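Local coordinates for protein dihydroorotase (Saccharomyces cerevisiae S288C, PDB 6L0A) that catalyses the zinc-dependent interconversion of N-carbamoyl-L-aspartate and dihydroorotate, the third step of de novo pyrimidine biosynthesis, at residues V104-A109 against V273-Y278; D12-V17 against I177-T182; D219-N224 against K230-L235. All coordinates share one frame; numbering follows the deposited sequence.

Contacts 1 and 2 line the malate-bound dizinc site; contact 3 lies farther out and reaches it through Lys230. Contact 2, whose centre lies about 1 Å from that of the chain, supplies three zinc-binding histidines at the C-terminal ends of barrel strands 11-15 and 175-178. Contact 1, centred about 13 Å from contact 2, meets malate through two threonines and the loop 273-278; the nearest atoms of contacts 1 and 2 are about 6 Å apart. The centre of contact 3 is about 17 Å from that of contact 2 and 14 Å from that of contact 1. Lys230 NZ probably hydrogen-bonds Val104 O, and Lys234 NZ probably hydrogen-bonds Thr182 OG1.

Contact 1: residues V104-A109 against V273-Y278; sequences VTTNSA and VCAGVY. With LMR ((2S)-2-hydroxybutanedioic acid), chain M.
Thr105 and Thr106 bring their hydroxyls near Ala275 through different first torsions. In Thr105, OG1 stands opposite the backbone N (chi1 -171°); in Thr106 it stands opposite the carbonyl carbon, beside N (chi1 -54°). The direct meeting is slight, with about 100 Å² buried: Thr105 OG1 lies 4.1 Å from Ala275 CB, and Thr106 OG1 comes within 3.2 Å of Ala275 O. Malate and water do most of the joining. Thr105 OG1 donates to malate O1B over a short 2.5 Å, whereas Thr106 OG1 donates to O4A at 2.8 Å, so the neighbouring hydroxyls serve the carboxylates at the two ends of the ligand. Thr106 OG1 also accepts a hydrogen bond from a water 2.8 Å away, and that water in turn accepts from Ala275 N, also at 2.8 Å, closing a bridge between the segments.

The threonines are displayed by a type II beta turn from Thr105 to Ser108. Its backbone bond, Ser108 N to Thr105 O, is weak at 3.3 Å, but Ser108 OG donates to the same carbonyl oxygen at 2.6 Å and reinforces the turn. Around the pocket, Thr106 O is bonded to Asn43 ND2 and Ala275 O to His262 NE2, which helps position the two backbones beside the ligand; Arg18 and Asn43 also bond malate.

In class II dihydroorotases the loop corresponding to 104-109 is mobile and closes over the active site with paired threonines; the bonds to malate are consistent with the closed state. Residues 107-109 also touch a crystal neighbour, but the chemistry suggests that the ligand helps hold the loop closed: two hydroxyl donors meet two carboxylates, with one water completing the link to the loop 273-278.

Contact 2: residues D12-V17 against I177-T182; sequences DMHVHV and ILEHCT. With ZN (zinc ion), chain K; ZN (zinc ion), chain L; LMR ((2S)-2-hydroxybutanedioic acid), chain M.
His14 sets its imidazole across the side chain of Glu179 and, at CE1, close to the His180 ring. His14 and His16 form the HxH motif at the end of the first strand of the amidohydrolase TIM barrel, and His180 follows strand 175-178, so the contact joins two barrel strands through a dizinc centre. Placing CG opposite the backbone N (chi1 -163°) sends the His14 ring toward the other segment. There ND1 donates to Glu179 OE1 at 2.8 Å, with an N-H...O angle of 161°. The acceptor lies nearly in the ring plane, yet the ring meets OE1 from above the carboxylate plane. This bond and the 2.1 Å bond from NE2 to its zinc together set the rotation of the imidazole, making Glu179 a second-shell partner of a metal ligand. OE1 is additionally bonded to Thr208 OG1, and OE2 to Asn135 ND2 and a water, which limits rotation of the buried carboxylate.

His14 CE1 passes 3.5 Å from His180 CD2, their ring planes inclined by 40°, neither stacked nor edge-to-face. His180 NE2 binds the second zinc at 2.1 Å, and His16 NE2 joins His14 on the first. Malate O1A bridges the metals, 2.5 Å from the zinc of His14 and 2.3 Å from that of His180; Lys98, probably as its N6-carboxylated (carbamate) form, contributes to both sites, Asp258 to the first and His137 to the second. Next to His14 in the chain, an Asx turn forms as Asp12 OD1 accepts from His14 N. The water donates both to Met13 O and to Glu179 OE2, 2.7 Å from each.

Contact 3: residues D219-N224 against K230-L235; sequences DDWAGN and KPVAKL
Trp221 presents one indole face to Val232, whose CG1 sits 3.8 Å above the ring plane toward the rim, while Ala233 O meets the indole edge in plane. The motif around it is a type I beta turn, Trp221 to Asn224, following on from the short helix 218-221; the partner segment returns toward helix 236-246 in the same excursion of the TIM barrel, beyond strand 205-209. The torsion chi1 of 61° tucks CG over the backbone, flanked by N and C, and directs the indole to this returning chain. Its NE1 donates to Ala233 O at 2.9 Å with an almost perfectly straight N-H...O angle of 179°, which satisfies the buried indole nitrogen and sets the ring's orientation. Beside that bond run two apolar approaches: CZ2 lies 3.5 Å from Val232 CB, and CD1 is 3.9 Å from Ala233 CB.

The turn is closed by Asn224 N bonding to Trp221 O at 3.1 Å. Asn224 ND2 adds a bond to Asp220 O, reaching that oxygen from above its carbonyl plane. Trp221 also meets Trp221 of the second subunit with ring planes about 30° apart, and Asp219 bonds Ser142 and Val153 of that subunit, so this loop takes part in a subunit interface.

A cis peptide precedes Pro231, and Pro231 packs against His180. The extended Lys234 chain turns only at its end: NZ is bonded to Thr182 OG1 and also donates to Val232 O at 2.9 Å, in the carbonyl plane and on a lone pair.

Contact 1: residues V104-A109 against V273-Y278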
loop_
_atom_site.group_PDB
_atom_site.type_symbol
_atom_site.label_atom_id
_atom_site.label_comp_id
_atom_site.label_asym_id
_atom_site.label_seq_id
_atom_site.Cartn_x
_atom_site.Cartn_y
_atom_site.Cartn_z
ATOM N N VAL C 104 1.478 -3.608 -15.586
ATOM C CA VAL C 104 1.551 -2.638 -14.499
ATOM C C VAL C 104 0.170 -2.197 -14.011
ATOM O O VAL C 104 0.036 -1.812 -12.838
ATOM C CB VAL C 104 2.428 -1.451 -14.933
ATOM C CG1 VAL C 104 2.337 -0.290 -13.946
ATOM C CG2 VAL C 104 3.877 -1.910 -15.060
ATOM N N THR C 105 -0.877 -2.303 -14.831
ATOM C CA THR C 105 -2.158 -1.754 -14.405
ATOM C C THR C 105 -3.303 -2.445 -15.150
ATOM O O THR C 105 -3.117 -3.475 -15.804
ATOM C CB THR C 105 -2.162 -0.232 -14.592
ATOM O OG1 THR C 105 -3.326 0.318 -13.971
ATOM C CG2 THR C 105 -2.132 0.144 -16.065
ATOM N N THR C 106 -4.500 -1.875 -15.023
ATOM C CA THR C 106 -5.711 -2.477 -15.575
ATOM C C THR C 106 -5.603 -2.700 -17.077
ATOM O O THR C 106 -5.280 -1.784 -17.835
ATOM C CB THR C 106 -6.910 -1.578 -15.285
ATOM O OG1 THR C 106 -6.969 -1.304 -13.881
ATOM C CG2 THR C 106 -8.205 -2.236 -15.757
ATOM N N ASN C 107 -5.935 -3.919 -17.510
ATOM C CA ASN C 107 -5.978 -4.264 -18.934
ATOM C C ASN C 107 -4.700 -3.849 -19.653
ATOM O O ASN C 107 -4.731 -3.292 -20.754
ATOM C CB ASN C 107 -7.205 -3.647 -19.606
ATOM C CG ASN C 107 -8.493 -4.268 -19.120
ATOM O OD1 ASN C 107 -8.474 -5.332 -18.492
ATOM N ND2 ASN C 107 -9.627 -3.610 -19.402
ATOM N N SER C 108 -3.559 -4.120 -19.017
ATOM C CA SER C 108 -2.255 -3.794 -19.565
ATOM C C SER C 108 -1.506 -5.034 -20.037
ATOM O O SER C 108 -0.338 -4.933 -20.417
ATOM C CB SER C 108 -1.408 -3.045 -18.522
ATOM O OG SER C 108 -1.073 -3.891 -17.430
ATOM N N ALA C 109 -2.144 -6.206 -20.010
ATOM C CA ALA C 109 -1.409 -7.432 -20.309
ATOM C C ALA C 109 -0.909 -7.443 -21.748
ATOM O O ALA C 109 0.119 -8.065 -22.044
ATOM C CB ALA C 109 -2.283 -8.655 -20.025
ATOM N N VAL C 273 -6.794 -6.643 -6.023
ATOM C CA VAL C 273 -7.618 -5.439 -6.032
ATOM C C VAL C 273 -7.352 -4.660 -7.312
ATOM O O VAL C 273 -6.199 -4.384 -7.655
ATOM C CB VAL C 273 -7.311 -4.584 -4.793
ATOM C CG1 VAL C 273 -7.882 -3.169 -4.953
ATOM C CG2 VAL C 273 -7.858 -5.244 -3.534
ATOM N N CYS C 274 -8.421 -4.312 -8.040
ATOM C CA CYS C 274 -8.264 -3.514 -9.256
ATOM C C CYS C 274 -7.724 -2.128 -8.928
ATOM O O CYS C 274 -8.159 -1.493 -7.967
ATOM C CB CYS C 274 -9.600 -3.375 -9.971
ATOM S SG CYS C 274 -10.192 -4.924 -10.604
ATOM N N ALA C 275 -6.793 -1.650 -9.747
ATOM C CA ALA C 275 -6.228 -0.316 -9.568
ATOM C C ALA C 275 -7.123 0.733 -10.213
ATOM O O ALA C 275 -7.549 0.571 -11.364
ATOM C CB ALA C 275 -4.836 -0.244 -10.181
ATOM N N GLY C 276 -7.391 1.811 -9.478
ATOM C CA GLY C 276 -8.121 2.931 -10.042
ATOM C C GLY C 276 -9.015 3.662 -9.066
ATOM O O GLY C 276 -9.686 3.048 -8.223
ATOM N N VAL C 277 -9.036 4.987 -9.190
ATOM C CA VAL C 277 -9.875 5.862 -8.384
ATOM C C VAL C 277 -10.915 6.471 -9.311
ATOM O O VAL C 277 -10.583 6.881 -10.429
ATOM C CB VAL C 277 -9.033 6.956 -7.699
ATOM C CG1 VAL C 277 -9.935 8.031 -7.056
ATOM C CG2 VAL C 277 -8.071 6.328 -6.656
ATOM N N TYR C 278 -12.171 6.524 -8.854
ATOM C CA TYR C 278 -13.264 7.091 -9.645
ATOM C C TYR C 278 -13.506 8.536 -9.221
ATOM O O TYR C 278 -14.061 8.794 -8.146
ATOM C CB TYR C 278 -14.551 6.282 -9.502
ATOM C CG TYR C 278 -15.680 6.974 -10.231
ATOM C CD1 TYR C 278 -15.753 6.935 -11.613
ATOM C CD2 TYR C 278 -16.630 7.721 -9.541
ATOM C CE1 TYR C 278 -16.774 7.597 -12.308
ATOM C CE2 TYR C 278 -17.658 8.395 -10.227
ATOM C CZ TYR C 278 -17.712 8.331 -11.607
ATOM O OH TYR C 278 -18.726 8.993 -12.291
HETATM C C1 LMR M . -4.513 3.180 -14.836
HETATM O O1A LMR M . -4.567 4.322 -15.365
HETATM O O1B LMR M . -3.385 2.777 -14.484
HETATM C C2 LMR M . -5.755 2.283 -14.626
HETATM O O2 LMR M . -6.071 1.972 -13.283
HETATM C C3 LMR M . -6.991 3.002 -15.054
HETATM C C4 LMR M . -7.897 1.823 -15.323
HETATM O O4A LMR M . -8.327 1.058 -14.392
HETATM O O4B LMR M . -8.154 1.670 -16.525
HETATM O O HOH W 1 -6.166 -3.245 -12.022
#

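Contact 2: residues D12-V17 against I177-T182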
loop_
_atom_site.group_PDB
_atom_site.type_symbol
_atom_site.label_atom_id
_atom_site.label_comp_id
_atom_site.label_asym_id
_atom_site.label_seq_id
_atom_site.Cartn_x
_atom_site.Cartn_y
_atom_site.Cartn_z
ATOM N N ASP C 12 -10.619 17.255 -19.480
ATOM C CA ASP C 12 -10.007 16.180 -18.699
ATOM C C ASP C 12 -9.302 15.291 -19.713
ATOM O O ASP C 12 -9.947 14.567 -20.483
ATOM C CB ASP C 12 -11.065 15.425 -17.895
ATOM C CG ASP C 12 -10.502 14.224 -17.164
ATOM O OD1 ASP C 12 -9.284 13.956 -17.276
ATOM O OD2 ASP C 12 -11.294 13.552 -16.481
ATOM N N MET C 13 -7.981 15.364 -19.742
ATOM C CA MET C 13 -7.244 14.693 -20.802
ATOM C C MET C 13 -6.837 13.264 -20.435
ATOM O O MET C 13 -5.854 12.743 -20.985
ATOM C CB MET C 13 -6.039 15.544 -21.197
ATOM C CG MET C 13 -6.464 16.875 -21.887
ATOM S SD MET C 13 -7.797 16.690 -23.110
ATOM C CE MET C 13 -7.598 18.235 -24.025
ATOM N N HIS C 14 -7.601 12.588 -19.571
ATOM C CA HIS C 14 -7.286 11.194 -19.228
ATOM C C HIS C 14 -8.517 10.554 -18.572
ATOM O O HIS C 14 -8.646 10.572 -17.350
ATOM C CB HIS C 14 -6.078 11.133 -18.308
ATOM C CG HIS C 14 -5.447 9.777 -18.230
ATOM N ND1 HIS C 14 -4.087 9.583 -18.325
ATOM C CD2 HIS C 14 -5.992 8.545 -18.074
ATOM C CE1 HIS C 14 -3.819 8.292 -18.224
ATOM N NE2 HIS C 14 -4.957 7.640 -18.066
ATOM N N VAL C 15 -9.391 9.962 -19.393
ATOM C CA VAL C 15 -10.702 9.484 -18.944
ATOM C C VAL C 15 -10.870 8.016 -19.309
ATOM O O VAL C 15 -10.574 7.616 -20.440
ATOM C CB VAL C 15 -11.850 10.316 -19.560
ATOM C CG1 VAL C 15 -13.200 9.671 -19.281
ATOM C CG2 VAL C 15 -11.834 11.736 -19.007
ATOM N N HIS C 16 -11.371 7.215 -18.360
ATOM C CA HIS C 16 -11.836 5.857 -18.622
ATOM C C HIS C 16 -13.352 5.807 -18.485
ATOM O O HIS C 16 -13.890 6.151 -17.424
ATOM C CB HIS C 16 -11.199 4.856 -17.643
ATOM C CG HIS C 16 -9.710 4.738 -17.768
ATOM N ND1 HIS C 16 -9.100 3.860 -18.641
ATOM C CD2 HIS C 16 -8.709 5.396 -17.133
ATOM C CE1 HIS C 16 -7.787 3.988 -18.540
ATOM N NE2 HIS C 16 -7.522 4.914 -17.632
ATOM N N VAL C 17 -14.048 5.356 -19.534
ATOM C CA VAL C 17 -15.494 5.161 -19.460
ATOM C C VAL C 17 -15.913 3.724 -19.723
ATOM O O VAL C 17 -17.114 3.436 -19.720
ATOM C CB VAL C 17 -16.268 6.111 -20.403
ATOM C CG1 VAL C 17 -16.134 7.568 -19.946
ATOM C CG2 VAL C 17 -15.811 5.925 -21.840
ATOM N N ILE C 177 3.251 13.003 -23.500
ATOM C CA ILE C 177 2.742 13.317 -22.176
ATOM C C ILE C 177 3.147 12.218 -21.212
ATOM O O ILE C 177 2.870 11.037 -21.451
ATOM C CB ILE C 177 1.214 13.492 -22.158
ATOM C CG1 ILE C 177 0.785 14.610 -23.110
ATOM C CG2 ILE C 177 0.751 13.808 -20.727
ATOM C CD1 ILE C 177 -0.714 14.803 -23.175
ATOM N N LEU C 178 3.786 12.609 -20.121
ATOM C CA LEU C 178 3.957 11.714 -18.982
ATOM C C LEU C 178 2.665 11.790 -18.177
ATOM O O LEU C 178 2.441 12.740 -17.428
ATOM C CB LEU C 178 5.175 12.122 -18.161
ATOM C CG LEU C 178 5.581 11.175 -17.022
ATOM C CD1 LEU C 178 5.860 9.753 -17.507
ATOM C CD2 LEU C 178 6.781 11.731 -16.269
ATOM N N GLU C 179 1.792 10.801 -18.365
ATOM C CA GLU C 179 0.476 10.831 -17.751
ATOM C C GLU C 179 0.576 10.650 -16.237
ATOM O O GLU C 179 1.508 10.031 -15.724
ATOM C CB GLU C 179 -0.414 9.733 -18.347
ATOM C CG GLU C 179 -0.688 9.888 -19.850
ATOM C CD GLU C 179 -1.595 11.066 -20.156
ATOM O OE1 GLU C 179 -2.315 11.503 -19.237
ATOM O OE2 GLU C 179 -1.605 11.560 -21.314
ATOM N N HIS C 180 -0.419 11.191 -15.532
ATOM C CA HIS C 180 -0.570 11.089 -14.078
ATOM C C HIS C 180 0.738 10.960 -13.307
ATOM O O HIS C 180 1.012 9.908 -12.707
ATOM C CB HIS C 180 -1.515 9.922 -13.721
ATOM C CG HIS C 180 -1.298 8.660 -14.507
ATOM N ND1 HIS C 180 -0.063 8.060 -14.645
ATOM C CD2 HIS C 180 -2.176 7.865 -15.164
ATOM C CE1 HIS C 180 -0.188 6.964 -15.374
ATOM N NE2 HIS C 180 -1.461 6.821 -15.702
ATOM N N CYS C 181 1.544 12.027 -13.303
ATOM C CA CYS C 181 2.785 12.025 -12.532
ATOM C C CYS C 181 2.494 11.878 -11.051
ATOM O O CYS C 181 1.530 12.457 -10.526
ATOM C CB CYS C 181 3.585 13.309 -12.753
ATOM S SG CYS C 181 4.391 13.395 -14.349
ATOM N N THR C 182 3.364 11.140 -10.358
ATOM C CA THR C 182 3.160 10.927 -8.937
ATOM C C THR C 182 4.368 11.229 -8.071
ATOM O O THR C 182 4.249 11.142 -6.851
ATOM C CB THR C 182 2.729 9.481 -8.674
ATOM O OG1 THR C 182 3.740 8.599 -9.187
ATOM C CG2 THR C 182 1.406 9.204 -9.339
HETATM ZN ZN ZN K . -5.641 5.843 -17.099
HETATM ZN ZN ZN L . -2.354 4.883 -15.839
HETATM C C1 LMR M . -4.513 3.180 -14.836
HETATM O O1A LMR M . -4.567 4.322 -15.365
HETATM O O1B LMR M . -3.385 2.777 -14.484
HETATM C C2 LMR M . -5.755 2.283 -14.626
HETATM O O2 LMR M . -6.071 1.972 -13.283
HETATM C C3 LMR M . -6.991 3.002 -15.054
HETATM C C4 LMR M . -7.897 1.823 -15.323
HETATM O O4A LMR M . -8.327 1.058 -14.392
HETATM O O4B LMR M . -8.154 1.670 -16.525
HETATM O O HOH W 2 -3.417 13.519 -21.876
#

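Contact 3: residues D219-N224 against K230-L235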
loop_
_atom_site.group_PDB
_atom_site.type_symbol
_atom_site.label_atom_id
_atom_site.label_comp_id
_atom_site.label_asym_id
_atom_site.label_seq_id
_atom_site.Cartn_x
_atom_site.Cartn_y
_atom_site.Cartn_z
ATOM N N ASP C 219 -0.228 6.508 2.920
ATOM C CA ASP C 219 -1.021 6.214 4.113
ATOM C C ASP C 219 -2.493 6.039 3.790
ATOM O O ASP C 219 -3.204 5.328 4.505
ATOM C CB ASP C 219 -0.875 7.330 5.147
ATOM C CG ASP C 219 0.391 7.218 5.934
ATOM O OD1 ASP C 219 1.380 6.705 5.389
ATOM O OD2 ASP C 219 0.404 7.670 7.093
ATOM N N ASP C 220 -2.977 6.699 2.747
ATOM C CA ASP C 220 -4.403 6.665 2.456
ATOM C C ASP C 220 -4.846 5.426 1.699
ATOM O O ASP C 220 -6.043 5.116 1.719
ATOM C CB ASP C 220 -4.804 7.908 1.659
ATOM C CG ASP C 220 -4.513 9.184 2.405
ATOM O OD1 ASP C 220 -4.956 9.300 3.566
ATOM O OD2 ASP C 220 -3.843 10.072 1.844
ATOM N N TRP C 221 -3.941 4.704 1.026
ATOM C CA TRP C 221 -4.366 3.488 0.343
ATOM C C TRP C 221 -3.833 2.208 0.965
ATOM O O TRP C 221 -4.308 1.129 0.596
ATOM C CB TRP C 221 -4.005 3.521 -1.160
ATOM C CG TRP C 221 -2.539 3.622 -1.500
ATOM C CD1 TRP C 221 -1.850 4.759 -1.811
ATOM C CD2 TRP C 221 -1.599 2.541 -1.611
ATOM N NE1 TRP C 221 -0.532 4.460 -2.076
ATOM C CE2 TRP C 221 -0.354 3.106 -1.973
ATOM C CE3 TRP C 221 -1.691 1.147 -1.448
ATOM C CZ2 TRP C 221 0.797 2.334 -2.153
ATOM C CZ3 TRP C 221 -0.549 0.381 -1.632
ATOM C CH2 TRP C 221 0.674 0.973 -1.977
ATOM N N ALA C 222 -2.915 2.288 1.931
ATOM C CA ALA C 222 -2.299 1.065 2.455
ATOM C C ALA C 222 -3.350 0.044 2.910
ATOM O O ALA C 222 -3.252 -1.148 2.596
ATOM C CB ALA C 222 -1.343 1.415 3.599
ATOM N N GLY C 223 -4.368 0.497 3.636
ATOM C CA GLY C 223 -5.451 -0.376 4.056
ATOM C C GLY C 223 -6.801 0.002 3.476
ATOM O O GLY C 223 -7.840 -0.405 4.008
ATOM N N ASN C 224 -6.801 0.774 2.382
ATOM C CA ASN C 224 -8.024 1.262 1.737
ATOM C C ASN C 224 -7.947 0.979 0.242
ATOM O O ASN C 224 -7.470 1.821 -0.537
ATOM C CB ASN C 224 -8.229 2.757 1.985
ATOM C CG ASN C 224 -8.426 3.101 3.455
ATOM O OD1 ASN C 224 -9.245 2.500 4.143
ATOM N ND2 ASN C 224 -7.689 4.099 3.929
ATOM N N LYS C 230 -2.760 2.993 -9.959
ATOM C CA LYS C 230 -1.406 3.045 -10.483
ATOM C C LYS C 230 -1.225 4.332 -11.284
ATOM O O LYS C 230 -2.167 4.773 -11.950
ATOM C CB LYS C 230 -1.099 1.814 -11.381
ATOM C CG LYS C 230 -1.237 0.442 -10.673
ATOM C CD LYS C 230 -0.306 0.305 -9.474
ATOM C CE LYS C 230 1.132 0.181 -9.904
ATOM N NZ LYS C 230 1.488 -1.222 -10.391
ATOM N N PRO C 231 -0.072 5.021 -11.163
ATOM C CA PRO C 231 0.976 4.746 -10.178
ATOM C C PRO C 231 0.434 5.027 -8.787
ATOM O O PRO C 231 -0.507 5.837 -8.642
ATOM C CB PRO C 231 2.110 5.716 -10.549
ATOM C CG PRO C 231 1.683 6.382 -11.863
ATOM C CD PRO C 231 0.188 6.260 -11.916
ATOM N N VAL C 232 0.954 4.319 -7.784
ATOM C CA VAL C 232 0.431 4.484 -6.435
ATOM C C VAL C 232 0.765 5.883 -5.935
ATOM O O VAL C 232 1.766 6.487 -6.341
ATOM C CB VAL C 232 1.005 3.411 -5.488
ATOM C CG1 VAL C 232 0.709 1.995 -6.020
ATOM C CG2 VAL C 232 2.506 3.618 -5.266
ATOM N N ALA C 233 -0.080 6.402 -5.045
ATOM C CA ALA C 233 0.249 7.631 -4.332
ATOM C C ALA C 233 1.433 7.378 -3.406
ATOM O O ALA C 233 1.521 6.326 -2.760
ATOM C CB ALA C 233 -0.964 8.129 -3.537
ATOM N N LYS C 234 2.360 8.324 -3.352
ATOM C CA LYS C 234 3.677 8.086 -2.769
ATOM C C LYS C 234 3.818 8.910 -1.485
ATOM O O LYS C 234 2.891 8.885 -0.666
ATOM C CB LYS C 234 4.746 8.340 -3.821
ATOM C CG LYS C 234 4.646 7.308 -4.949
ATOM C CD LYS C 234 5.557 7.617 -6.112
ATOM C CE LYS C 234 5.541 6.467 -7.120
ATOM N NZ LYS C 234 4.241 6.255 -7.871
ATOM N N LEU C 235 4.914 9.605 -1.271
ATOM C CA LEU C 235 5.195 10.156 0.046
ATOM C C LEU C 235 4.710 11.597 0.148
ATOM O O LEU C 235 4.402 12.240 -0.862
ATOM C CB LEU C 235 6.689 10.074 0.320
ATOM C CG LEU C 235 7.267 8.669 0.150
ATOM C CD1 LEU C 235 8.743 8.649 0.525
ATOM C CD2 LEU C 235 6.479 7.678 0.982
#